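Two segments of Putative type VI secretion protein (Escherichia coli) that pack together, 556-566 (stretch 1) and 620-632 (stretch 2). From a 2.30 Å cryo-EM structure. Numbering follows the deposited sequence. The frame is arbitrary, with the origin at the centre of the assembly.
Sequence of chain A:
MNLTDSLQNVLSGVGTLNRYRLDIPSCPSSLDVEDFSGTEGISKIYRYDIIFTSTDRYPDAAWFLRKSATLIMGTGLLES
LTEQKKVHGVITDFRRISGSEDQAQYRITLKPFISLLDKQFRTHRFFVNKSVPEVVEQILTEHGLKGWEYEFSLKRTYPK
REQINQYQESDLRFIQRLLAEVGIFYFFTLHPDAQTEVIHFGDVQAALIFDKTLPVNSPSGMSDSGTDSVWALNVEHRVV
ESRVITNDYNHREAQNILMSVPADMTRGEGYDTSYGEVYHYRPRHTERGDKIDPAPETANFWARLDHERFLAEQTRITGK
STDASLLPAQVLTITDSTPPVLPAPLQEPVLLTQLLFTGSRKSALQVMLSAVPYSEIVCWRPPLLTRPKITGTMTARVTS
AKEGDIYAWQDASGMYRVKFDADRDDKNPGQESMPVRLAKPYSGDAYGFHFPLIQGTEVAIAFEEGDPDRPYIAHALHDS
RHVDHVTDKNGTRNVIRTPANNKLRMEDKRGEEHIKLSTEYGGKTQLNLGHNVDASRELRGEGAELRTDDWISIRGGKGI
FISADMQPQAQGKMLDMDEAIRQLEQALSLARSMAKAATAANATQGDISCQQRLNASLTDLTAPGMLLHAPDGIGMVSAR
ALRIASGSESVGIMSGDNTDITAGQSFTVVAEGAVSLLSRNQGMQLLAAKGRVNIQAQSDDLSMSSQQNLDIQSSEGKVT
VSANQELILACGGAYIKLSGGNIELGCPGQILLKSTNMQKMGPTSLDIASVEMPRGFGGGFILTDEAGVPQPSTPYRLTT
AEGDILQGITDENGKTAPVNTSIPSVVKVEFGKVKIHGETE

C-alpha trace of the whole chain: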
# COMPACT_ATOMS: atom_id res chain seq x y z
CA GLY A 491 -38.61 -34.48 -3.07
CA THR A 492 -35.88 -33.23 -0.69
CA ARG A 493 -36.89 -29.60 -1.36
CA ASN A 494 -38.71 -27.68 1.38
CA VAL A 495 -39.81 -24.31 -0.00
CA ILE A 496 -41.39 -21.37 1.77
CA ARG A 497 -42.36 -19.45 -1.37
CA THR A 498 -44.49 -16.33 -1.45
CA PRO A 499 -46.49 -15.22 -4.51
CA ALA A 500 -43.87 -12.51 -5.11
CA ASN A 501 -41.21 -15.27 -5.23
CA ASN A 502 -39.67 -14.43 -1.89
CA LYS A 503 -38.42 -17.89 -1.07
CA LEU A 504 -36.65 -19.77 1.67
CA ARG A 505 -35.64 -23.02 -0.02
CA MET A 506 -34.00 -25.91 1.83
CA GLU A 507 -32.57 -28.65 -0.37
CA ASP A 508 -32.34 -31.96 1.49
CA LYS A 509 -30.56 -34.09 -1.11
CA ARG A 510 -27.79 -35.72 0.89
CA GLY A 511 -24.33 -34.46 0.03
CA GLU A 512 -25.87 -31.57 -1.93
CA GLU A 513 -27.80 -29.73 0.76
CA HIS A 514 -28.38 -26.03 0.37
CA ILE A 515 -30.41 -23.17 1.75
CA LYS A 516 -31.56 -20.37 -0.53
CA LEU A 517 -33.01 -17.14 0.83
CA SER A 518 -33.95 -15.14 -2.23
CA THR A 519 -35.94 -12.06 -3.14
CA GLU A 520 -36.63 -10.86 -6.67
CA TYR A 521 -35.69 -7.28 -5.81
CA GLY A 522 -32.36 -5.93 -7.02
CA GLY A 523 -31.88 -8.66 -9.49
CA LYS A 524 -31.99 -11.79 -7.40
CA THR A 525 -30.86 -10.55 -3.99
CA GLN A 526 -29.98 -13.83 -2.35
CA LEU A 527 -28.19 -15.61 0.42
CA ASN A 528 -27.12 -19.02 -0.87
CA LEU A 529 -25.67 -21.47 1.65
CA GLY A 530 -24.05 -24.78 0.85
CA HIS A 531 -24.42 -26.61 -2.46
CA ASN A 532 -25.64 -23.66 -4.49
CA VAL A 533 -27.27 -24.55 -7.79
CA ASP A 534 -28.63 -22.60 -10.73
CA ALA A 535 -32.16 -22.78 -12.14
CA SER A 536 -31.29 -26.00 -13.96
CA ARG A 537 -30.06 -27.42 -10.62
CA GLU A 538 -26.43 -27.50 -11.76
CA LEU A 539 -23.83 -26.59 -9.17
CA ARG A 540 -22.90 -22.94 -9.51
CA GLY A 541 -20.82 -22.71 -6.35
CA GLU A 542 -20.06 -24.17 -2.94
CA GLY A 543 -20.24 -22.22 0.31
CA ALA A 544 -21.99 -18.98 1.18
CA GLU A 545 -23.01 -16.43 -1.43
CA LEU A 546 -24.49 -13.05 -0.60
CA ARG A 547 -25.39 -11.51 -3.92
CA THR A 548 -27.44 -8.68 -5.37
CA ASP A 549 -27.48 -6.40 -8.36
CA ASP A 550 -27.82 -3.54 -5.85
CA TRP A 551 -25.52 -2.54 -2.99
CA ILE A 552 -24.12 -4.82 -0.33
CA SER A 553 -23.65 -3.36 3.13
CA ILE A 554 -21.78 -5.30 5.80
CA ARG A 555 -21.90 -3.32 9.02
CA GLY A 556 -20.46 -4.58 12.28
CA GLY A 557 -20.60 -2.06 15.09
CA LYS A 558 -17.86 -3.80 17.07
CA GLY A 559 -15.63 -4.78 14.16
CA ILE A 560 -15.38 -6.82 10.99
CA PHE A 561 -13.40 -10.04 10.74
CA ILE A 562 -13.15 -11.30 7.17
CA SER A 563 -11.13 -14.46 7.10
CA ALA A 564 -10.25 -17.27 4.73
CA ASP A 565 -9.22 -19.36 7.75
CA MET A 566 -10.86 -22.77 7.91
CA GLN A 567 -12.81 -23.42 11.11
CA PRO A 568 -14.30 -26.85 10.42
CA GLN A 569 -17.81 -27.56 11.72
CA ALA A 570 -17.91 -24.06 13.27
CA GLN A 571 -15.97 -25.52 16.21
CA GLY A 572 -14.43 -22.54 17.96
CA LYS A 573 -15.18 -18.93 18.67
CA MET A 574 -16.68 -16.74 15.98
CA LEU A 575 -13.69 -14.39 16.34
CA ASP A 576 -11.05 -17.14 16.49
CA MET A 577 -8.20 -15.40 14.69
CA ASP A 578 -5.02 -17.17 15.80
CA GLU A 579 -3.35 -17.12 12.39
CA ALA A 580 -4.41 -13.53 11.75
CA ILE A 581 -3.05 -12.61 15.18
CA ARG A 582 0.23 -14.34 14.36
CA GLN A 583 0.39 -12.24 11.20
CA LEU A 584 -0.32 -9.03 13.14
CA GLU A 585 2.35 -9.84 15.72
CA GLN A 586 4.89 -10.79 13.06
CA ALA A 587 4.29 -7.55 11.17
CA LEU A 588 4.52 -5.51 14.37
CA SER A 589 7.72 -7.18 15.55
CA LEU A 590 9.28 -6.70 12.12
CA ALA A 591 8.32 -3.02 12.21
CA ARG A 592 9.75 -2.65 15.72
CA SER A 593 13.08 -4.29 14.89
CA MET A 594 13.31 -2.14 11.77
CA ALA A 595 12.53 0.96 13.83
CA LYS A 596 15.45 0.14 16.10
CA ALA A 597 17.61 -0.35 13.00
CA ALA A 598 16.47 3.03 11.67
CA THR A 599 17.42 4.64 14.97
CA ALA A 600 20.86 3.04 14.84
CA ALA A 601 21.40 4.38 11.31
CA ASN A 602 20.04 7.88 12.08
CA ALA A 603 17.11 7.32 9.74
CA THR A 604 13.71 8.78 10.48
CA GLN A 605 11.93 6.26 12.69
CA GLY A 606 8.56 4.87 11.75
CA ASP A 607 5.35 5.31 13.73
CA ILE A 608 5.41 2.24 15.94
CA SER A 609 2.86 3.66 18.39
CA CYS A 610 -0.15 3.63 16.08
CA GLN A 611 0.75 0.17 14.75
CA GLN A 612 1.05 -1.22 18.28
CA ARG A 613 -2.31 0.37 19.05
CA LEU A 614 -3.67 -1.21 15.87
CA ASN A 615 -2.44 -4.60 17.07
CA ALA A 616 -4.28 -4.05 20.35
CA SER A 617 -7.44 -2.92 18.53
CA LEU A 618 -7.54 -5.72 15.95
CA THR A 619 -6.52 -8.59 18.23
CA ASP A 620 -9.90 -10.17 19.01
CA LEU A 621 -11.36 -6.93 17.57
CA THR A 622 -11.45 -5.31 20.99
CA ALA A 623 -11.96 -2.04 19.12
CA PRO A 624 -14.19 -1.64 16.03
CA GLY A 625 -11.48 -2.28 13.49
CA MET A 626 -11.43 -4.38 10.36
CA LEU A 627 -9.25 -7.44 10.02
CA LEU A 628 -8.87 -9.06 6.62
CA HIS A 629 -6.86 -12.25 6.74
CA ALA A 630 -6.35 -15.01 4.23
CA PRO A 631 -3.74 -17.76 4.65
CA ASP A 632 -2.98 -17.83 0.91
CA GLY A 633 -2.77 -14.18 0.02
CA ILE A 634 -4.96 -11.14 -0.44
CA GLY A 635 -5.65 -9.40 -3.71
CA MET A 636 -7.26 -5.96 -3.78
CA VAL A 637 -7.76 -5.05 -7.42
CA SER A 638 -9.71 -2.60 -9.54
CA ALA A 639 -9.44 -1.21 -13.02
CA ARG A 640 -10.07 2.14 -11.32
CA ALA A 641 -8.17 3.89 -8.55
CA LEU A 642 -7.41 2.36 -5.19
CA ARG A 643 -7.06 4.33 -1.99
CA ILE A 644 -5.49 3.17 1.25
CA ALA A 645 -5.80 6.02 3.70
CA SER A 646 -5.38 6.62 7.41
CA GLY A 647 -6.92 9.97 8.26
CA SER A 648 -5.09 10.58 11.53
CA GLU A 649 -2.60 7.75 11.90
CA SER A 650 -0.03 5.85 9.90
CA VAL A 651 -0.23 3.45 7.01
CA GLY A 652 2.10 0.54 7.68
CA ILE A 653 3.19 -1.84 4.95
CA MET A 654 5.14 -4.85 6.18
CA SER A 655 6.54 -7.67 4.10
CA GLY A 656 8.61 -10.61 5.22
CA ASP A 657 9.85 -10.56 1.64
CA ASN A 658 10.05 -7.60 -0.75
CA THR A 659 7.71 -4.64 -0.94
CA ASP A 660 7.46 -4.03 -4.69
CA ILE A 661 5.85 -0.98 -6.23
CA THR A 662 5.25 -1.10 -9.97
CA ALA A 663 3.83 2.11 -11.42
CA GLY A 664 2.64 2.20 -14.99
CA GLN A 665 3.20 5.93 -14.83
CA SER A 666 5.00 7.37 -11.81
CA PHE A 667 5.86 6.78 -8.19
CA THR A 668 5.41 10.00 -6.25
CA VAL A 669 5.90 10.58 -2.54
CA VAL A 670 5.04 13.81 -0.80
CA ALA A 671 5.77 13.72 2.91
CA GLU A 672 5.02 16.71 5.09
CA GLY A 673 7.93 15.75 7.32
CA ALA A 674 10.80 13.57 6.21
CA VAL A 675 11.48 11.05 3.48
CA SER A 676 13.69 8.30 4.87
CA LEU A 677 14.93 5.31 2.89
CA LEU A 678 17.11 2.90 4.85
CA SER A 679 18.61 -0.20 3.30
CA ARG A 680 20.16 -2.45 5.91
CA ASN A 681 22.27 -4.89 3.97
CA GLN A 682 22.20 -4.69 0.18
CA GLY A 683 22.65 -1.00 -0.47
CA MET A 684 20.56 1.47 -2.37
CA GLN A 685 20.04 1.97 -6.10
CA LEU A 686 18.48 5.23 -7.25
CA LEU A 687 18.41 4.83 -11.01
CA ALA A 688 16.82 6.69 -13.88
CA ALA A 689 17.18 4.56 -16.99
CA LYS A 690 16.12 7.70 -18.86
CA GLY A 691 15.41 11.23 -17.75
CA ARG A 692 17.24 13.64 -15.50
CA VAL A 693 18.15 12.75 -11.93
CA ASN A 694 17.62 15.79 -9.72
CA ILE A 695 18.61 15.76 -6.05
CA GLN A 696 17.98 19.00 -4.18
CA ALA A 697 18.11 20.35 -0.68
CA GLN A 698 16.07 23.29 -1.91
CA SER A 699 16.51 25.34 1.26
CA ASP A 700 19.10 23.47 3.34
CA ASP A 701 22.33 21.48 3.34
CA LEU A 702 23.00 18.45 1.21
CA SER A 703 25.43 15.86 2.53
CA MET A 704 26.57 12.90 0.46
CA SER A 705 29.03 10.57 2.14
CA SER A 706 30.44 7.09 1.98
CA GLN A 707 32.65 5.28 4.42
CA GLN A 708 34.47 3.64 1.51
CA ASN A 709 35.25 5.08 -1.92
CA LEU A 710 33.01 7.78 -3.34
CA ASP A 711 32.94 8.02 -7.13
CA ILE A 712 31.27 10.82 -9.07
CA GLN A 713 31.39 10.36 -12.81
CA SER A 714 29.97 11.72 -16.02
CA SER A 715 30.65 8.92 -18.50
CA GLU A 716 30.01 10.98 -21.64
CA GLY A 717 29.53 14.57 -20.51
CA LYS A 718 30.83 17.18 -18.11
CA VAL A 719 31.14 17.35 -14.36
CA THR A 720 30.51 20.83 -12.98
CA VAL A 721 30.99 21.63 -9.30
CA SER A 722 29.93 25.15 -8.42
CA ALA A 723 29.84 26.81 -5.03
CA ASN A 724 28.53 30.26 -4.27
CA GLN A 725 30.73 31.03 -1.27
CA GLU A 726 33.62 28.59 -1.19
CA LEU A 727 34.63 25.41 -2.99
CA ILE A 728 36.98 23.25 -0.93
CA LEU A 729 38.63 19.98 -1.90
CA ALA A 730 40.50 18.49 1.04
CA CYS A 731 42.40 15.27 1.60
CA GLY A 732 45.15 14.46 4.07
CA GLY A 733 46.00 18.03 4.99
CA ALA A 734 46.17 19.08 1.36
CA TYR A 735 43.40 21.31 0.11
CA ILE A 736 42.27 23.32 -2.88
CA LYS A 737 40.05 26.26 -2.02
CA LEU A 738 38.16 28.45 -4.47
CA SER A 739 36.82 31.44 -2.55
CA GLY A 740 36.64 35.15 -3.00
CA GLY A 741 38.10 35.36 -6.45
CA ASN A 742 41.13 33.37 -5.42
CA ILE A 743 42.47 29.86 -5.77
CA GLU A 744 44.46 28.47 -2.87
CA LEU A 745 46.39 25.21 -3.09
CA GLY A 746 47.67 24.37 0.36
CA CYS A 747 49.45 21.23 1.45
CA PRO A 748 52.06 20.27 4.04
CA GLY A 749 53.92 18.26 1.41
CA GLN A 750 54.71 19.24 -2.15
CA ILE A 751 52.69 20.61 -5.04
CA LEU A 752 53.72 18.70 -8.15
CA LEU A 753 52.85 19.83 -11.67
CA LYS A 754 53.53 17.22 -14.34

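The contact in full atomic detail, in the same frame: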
# COMPACT_ATOMS: atom_id res chain seq x y z
N GLY A 556 -20.64 -4.04 10.95
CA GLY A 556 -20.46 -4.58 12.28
C GLY A 556 -20.02 -3.52 13.25
O GLY A 556 -18.90 -3.03 13.16
N GLY A 557 -20.89 -3.17 14.20
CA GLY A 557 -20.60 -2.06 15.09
C GLY A 557 -19.38 -2.27 15.96
O GLY A 557 -18.74 -1.30 16.38
N LYS A 558 -19.02 -3.51 16.25
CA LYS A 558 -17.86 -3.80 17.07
C LYS A 558 -16.64 -4.24 16.28
O LYS A 558 -15.58 -4.41 16.87
CB LYS A 558 -18.21 -4.87 18.11
CG LYS A 558 -18.95 -4.30 19.29
CD LYS A 558 -19.30 -5.35 20.30
CE LYS A 558 -20.08 -4.74 21.44
NZ LYS A 558 -20.62 -5.78 22.35
N GLY A 559 -16.76 -4.41 14.98
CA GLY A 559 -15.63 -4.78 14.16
C GLY A 559 -16.00 -5.83 13.13
O GLY A 559 -16.99 -6.54 13.25
N ILE A 560 -15.17 -5.91 12.10
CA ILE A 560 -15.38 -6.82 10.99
C ILE A 560 -14.17 -7.74 10.91
O ILE A 560 -13.04 -7.27 10.80
CB ILE A 560 -15.57 -6.07 9.66
CG1 ILE A 560 -16.63 -4.97 9.81
CG2 ILE A 560 -15.89 -7.03 8.54
CD1 ILE A 560 -18.01 -5.39 9.47
N PHE A 561 -14.42 -9.03 10.98
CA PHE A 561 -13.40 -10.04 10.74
C PHE A 561 -13.77 -10.78 9.46
O PHE A 561 -14.77 -11.50 9.42
CB PHE A 561 -13.29 -11.00 11.92
CG PHE A 561 -12.17 -11.98 11.79
CD1 PHE A 561 -10.99 -11.63 11.18
CD2 PHE A 561 -12.31 -13.27 12.26
CE1 PHE A 561 -9.96 -12.53 11.06
CE2 PHE A 561 -11.29 -14.18 12.14
CZ PHE A 561 -10.11 -13.81 11.54
N ILE A 562 -12.98 -10.59 8.42
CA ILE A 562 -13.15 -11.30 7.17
C ILE A 562 -11.94 -12.20 7.00
O ILE A 562 -10.80 -11.72 6.95
CB ILE A 562 -13.31 -10.35 5.97
CG1 ILE A 562 -14.54 -9.48 6.18
CG2 ILE A 562 -13.39 -11.14 4.68
CD1 ILE A 562 -14.71 -8.43 5.14
N SER A 563 -12.18 -13.49 6.93
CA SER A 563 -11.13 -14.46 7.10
C SER A 563 -11.34 -15.64 6.16
O SER A 563 -12.44 -16.18 6.07
CB SER A 563 -11.08 -14.94 8.55
OG SER A 563 -10.40 -16.16 8.68
N ALA A 564 -10.28 -16.02 5.47
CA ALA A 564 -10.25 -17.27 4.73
C ALA A 564 -9.65 -18.40 5.55
O ALA A 564 -9.07 -19.33 4.98
CB ALA A 564 -9.49 -17.09 3.41
N ASP A 565 -9.78 -18.35 6.87
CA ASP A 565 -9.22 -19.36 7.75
C ASP A 565 -10.27 -20.42 8.05
O ASP A 565 -11.30 -20.13 8.65
CB ASP A 565 -8.72 -18.73 9.04
CG ASP A 565 -7.60 -17.77 8.81
OD1 ASP A 565 -7.83 -16.55 8.92
OD2 ASP A 565 -6.50 -18.25 8.49
N MET A 566 -9.98 -21.65 7.65
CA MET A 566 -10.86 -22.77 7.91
C MET A 566 -11.12 -22.93 9.40
O MET A 566 -10.19 -22.94 10.21
CB MET A 566 -10.23 -24.04 7.34
CG MET A 566 -11.08 -25.27 7.50
SD MET A 566 -12.31 -25.35 6.21
CE MET A 566 -11.30 -25.45 4.75
N ASP A 620 -8.55 -9.85 18.53
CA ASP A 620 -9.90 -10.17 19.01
C ASP A 620 -10.89 -9.05 18.73
O ASP A 620 -11.99 -9.06 19.29
CB ASP A 620 -9.90 -10.51 20.50
CG ASP A 620 -8.72 -11.37 20.89
OD1 ASP A 620 -8.59 -12.48 20.34
OD2 ASP A 620 -7.91 -10.92 21.72
N LEU A 621 -10.52 -8.08 17.89
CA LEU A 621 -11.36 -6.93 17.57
C LEU A 621 -11.93 -6.29 18.83
O LEU A 621 -13.13 -6.07 18.96
CB LEU A 621 -12.46 -7.32 16.58
CG LEU A 621 -11.99 -7.61 15.16
CD1 LEU A 621 -13.11 -8.15 14.27
CD2 LEU A 621 -11.36 -6.37 14.53
N THR A 622 -11.04 -5.99 19.77
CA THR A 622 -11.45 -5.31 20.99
C THR A 622 -11.88 -3.88 20.73
O THR A 622 -12.60 -3.30 21.54
CB THR A 622 -10.33 -5.34 22.03
OG1 THR A 622 -9.16 -4.71 21.49
CG2 THR A 622 -10.00 -6.77 22.40
N ALA A 623 -11.46 -3.30 19.62
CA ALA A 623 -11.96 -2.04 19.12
C ALA A 623 -12.59 -2.26 17.74
O ALA A 623 -12.23 -3.21 17.05
CB ALA A 623 -10.85 -0.99 19.04
N PRO A 624 -13.54 -1.42 17.33
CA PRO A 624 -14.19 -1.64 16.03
C PRO A 624 -13.26 -1.38 14.86
O PRO A 624 -13.37 -0.37 14.16
CB PRO A 624 -15.36 -0.66 16.05
CG PRO A 624 -14.99 0.34 17.06
CD PRO A 624 -14.21 -0.37 18.10
N GLY A 625 -12.33 -2.30 14.65
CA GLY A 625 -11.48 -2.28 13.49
C GLY A 625 -11.97 -3.25 12.43
O GLY A 625 -13.06 -3.81 12.51
N MET A 626 -11.15 -3.43 11.42
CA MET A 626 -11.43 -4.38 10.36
C MET A 626 -10.19 -5.21 10.13
O MET A 626 -9.11 -4.66 9.90
CB MET A 626 -11.86 -3.68 9.08
CG MET A 626 -12.63 -4.56 8.15
SD MET A 626 -13.15 -3.67 6.69
CE MET A 626 -11.63 -3.77 5.79
N LEU A 627 -10.35 -6.51 10.21
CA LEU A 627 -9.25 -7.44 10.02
C LEU A 627 -9.58 -8.33 8.84
O LEU A 627 -10.55 -9.09 8.87
CB LEU A 627 -9.02 -8.26 11.29
CG LEU A 627 -7.87 -9.25 11.25
CD1 LEU A 627 -6.57 -8.57 10.86
CD2 LEU A 627 -7.74 -9.91 12.61
N LEU A 628 -8.79 -8.20 7.78
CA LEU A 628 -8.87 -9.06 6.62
C LEU A 628 -7.67 -9.99 6.65
O LEU A 628 -6.53 -9.53 6.63
CB LEU A 628 -8.90 -8.25 5.33
CG LEU A 628 -9.83 -7.05 5.28
CD1 LEU A 628 -9.75 -6.41 3.92
CD2 LEU A 628 -11.25 -7.45 5.58
N HIS A 629 -7.93 -11.28 6.72
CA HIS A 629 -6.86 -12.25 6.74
C HIS A 629 -7.20 -13.41 5.83
O HIS A 629 -8.32 -13.92 5.85
CB HIS A 629 -6.59 -12.77 8.15
CG HIS A 629 -5.57 -13.86 8.17
ND1 HIS A 629 -5.91 -15.18 8.27
CD2 HIS A 629 -4.23 -13.82 8.05
CE1 HIS A 629 -4.82 -15.92 8.23
NE2 HIS A 629 -3.78 -15.11 8.10
N ALA A 630 -6.22 -13.83 5.03
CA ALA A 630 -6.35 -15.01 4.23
C ALA A 630 -5.01 -15.73 4.37
O ALA A 630 -3.96 -15.08 4.32
CB ALA A 630 -6.66 -14.72 2.76
N PRO A 631 -5.02 -17.04 4.57
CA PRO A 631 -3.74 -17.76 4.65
C PRO A 631 -2.97 -17.78 3.34
O PRO A 631 -1.74 -17.87 3.36
CB PRO A 631 -4.16 -19.16 5.09
CG PRO A 631 -5.59 -19.26 4.74
CD PRO A 631 -6.16 -17.90 4.88
N ASP A 632 -3.64 -17.67 2.20
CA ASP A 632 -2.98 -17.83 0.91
C ASP A 632 -2.97 -16.55 0.09
O ASP A 632 -2.89 -16.59 -1.13
CB ASP A 632 -3.62 -18.97 0.14
CG ASP A 632 -2.98 -20.31 0.48
OD1 ASP A 632 -1.80 -20.31 0.86
OD2 ASP A 632 -3.66 -21.34 0.40

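The contact begins with a turn and settles into a parallel strand pair. Gly556 to Gly559 form a type I beta turn, closed by the hydrogen bond from Gly559 N to Gly556 O at 3.1 Å. A side chain at Gly556 would run into the turn itself, because an ideal CB would lie 2.8 Å from Gly559 O. The next two residues meet Pro624 of stretch 2 through their carbonyls: Gly557 O lies 3.5 Å from Pro624 CB, and Lys558 O receives a CA-H...O contact from Pro624 CA at 3.2 Å. The lysine side chain starts away from the partner, and its NZ is hydrogen-bonded elsewhere in the structure.

Gly559 is where the rule for glycine is plainest. Its phi/psi of 139/160 would jam a CB against the preceding carbonyl oxygen, which alone calls for glycine. The packing agrees: an ideal CB would point toward stretch 2, only 3.3 Å from both Leu621 CB and Gly625 O. With no CB there, the backbones come close, and Gly559 CA sits 3.2 Å from Gly625 O.

From Ile560 the parallel ladder takes over, the strand axes only 3° apart. Ile560 binds on both its backbone groups, donating from N to Gly625 O at 3.0 Å and accepting at O from Leu627 N at 2.9 Å. It thus straddles Met626, its bridge partner, whose side chain shares its face of the sheet; Ile560 CB meets Met626 CG at 3.6 Å.

Phe561 makes no backbone hydrogen bond to stretch 2, as the alternation of a parallel ladder requires, and contributes its side chain instead. On the face it shares with Leu627, Phe561 CE1 packs 3.8 Å from Leu627 CD2, while Leu621 reaches in from the loop to place CD1 3.7 Å from Phe561 CB. The ring turns its edge to the backbone, with Phe561 CD1 3.5 Å from Leu627 O.

Ile562 repeats the pattern of Ile560 two residues on: Ile562 N donates to Leu627 O at 2.9 Å, and Ile562 O accepts from His629 N, also at 2.9 Å. Between these bonds lies Leu628, whose CD2 is 3.6 Å from Ile562 CB, on the same face as Ile560 and Met626.

Ser563 pairs with His629 in the last bridge, and Ser563 CA approaches His629 O at 3.1 Å. The serine hydroxyl serves its own stretch, with Ser563 OG donating to Asp565 OD1 at 2.6 Å and accepting from Asp565 N at 2.9 Å. These bonds tie the aspartate back to the strand.

Ala564 carries the ladder's final rung, Ala564 N to His629 O at 2.9 Å, and its small side chain fits closely, with CB 3.7 Å from both Ala630 CB and Pro631 CD.

Asp565 closes the contact with a polar link. His629 ND1 donates to Asp565 OD1 at the edge of the imidazole ring; the modelled distance, 2.4 Å, is very short. That same carboxylate oxygen therefore accepts from both serine and histidine, so Ser563 and His629, bridge partners across the sheet, share one acceptor.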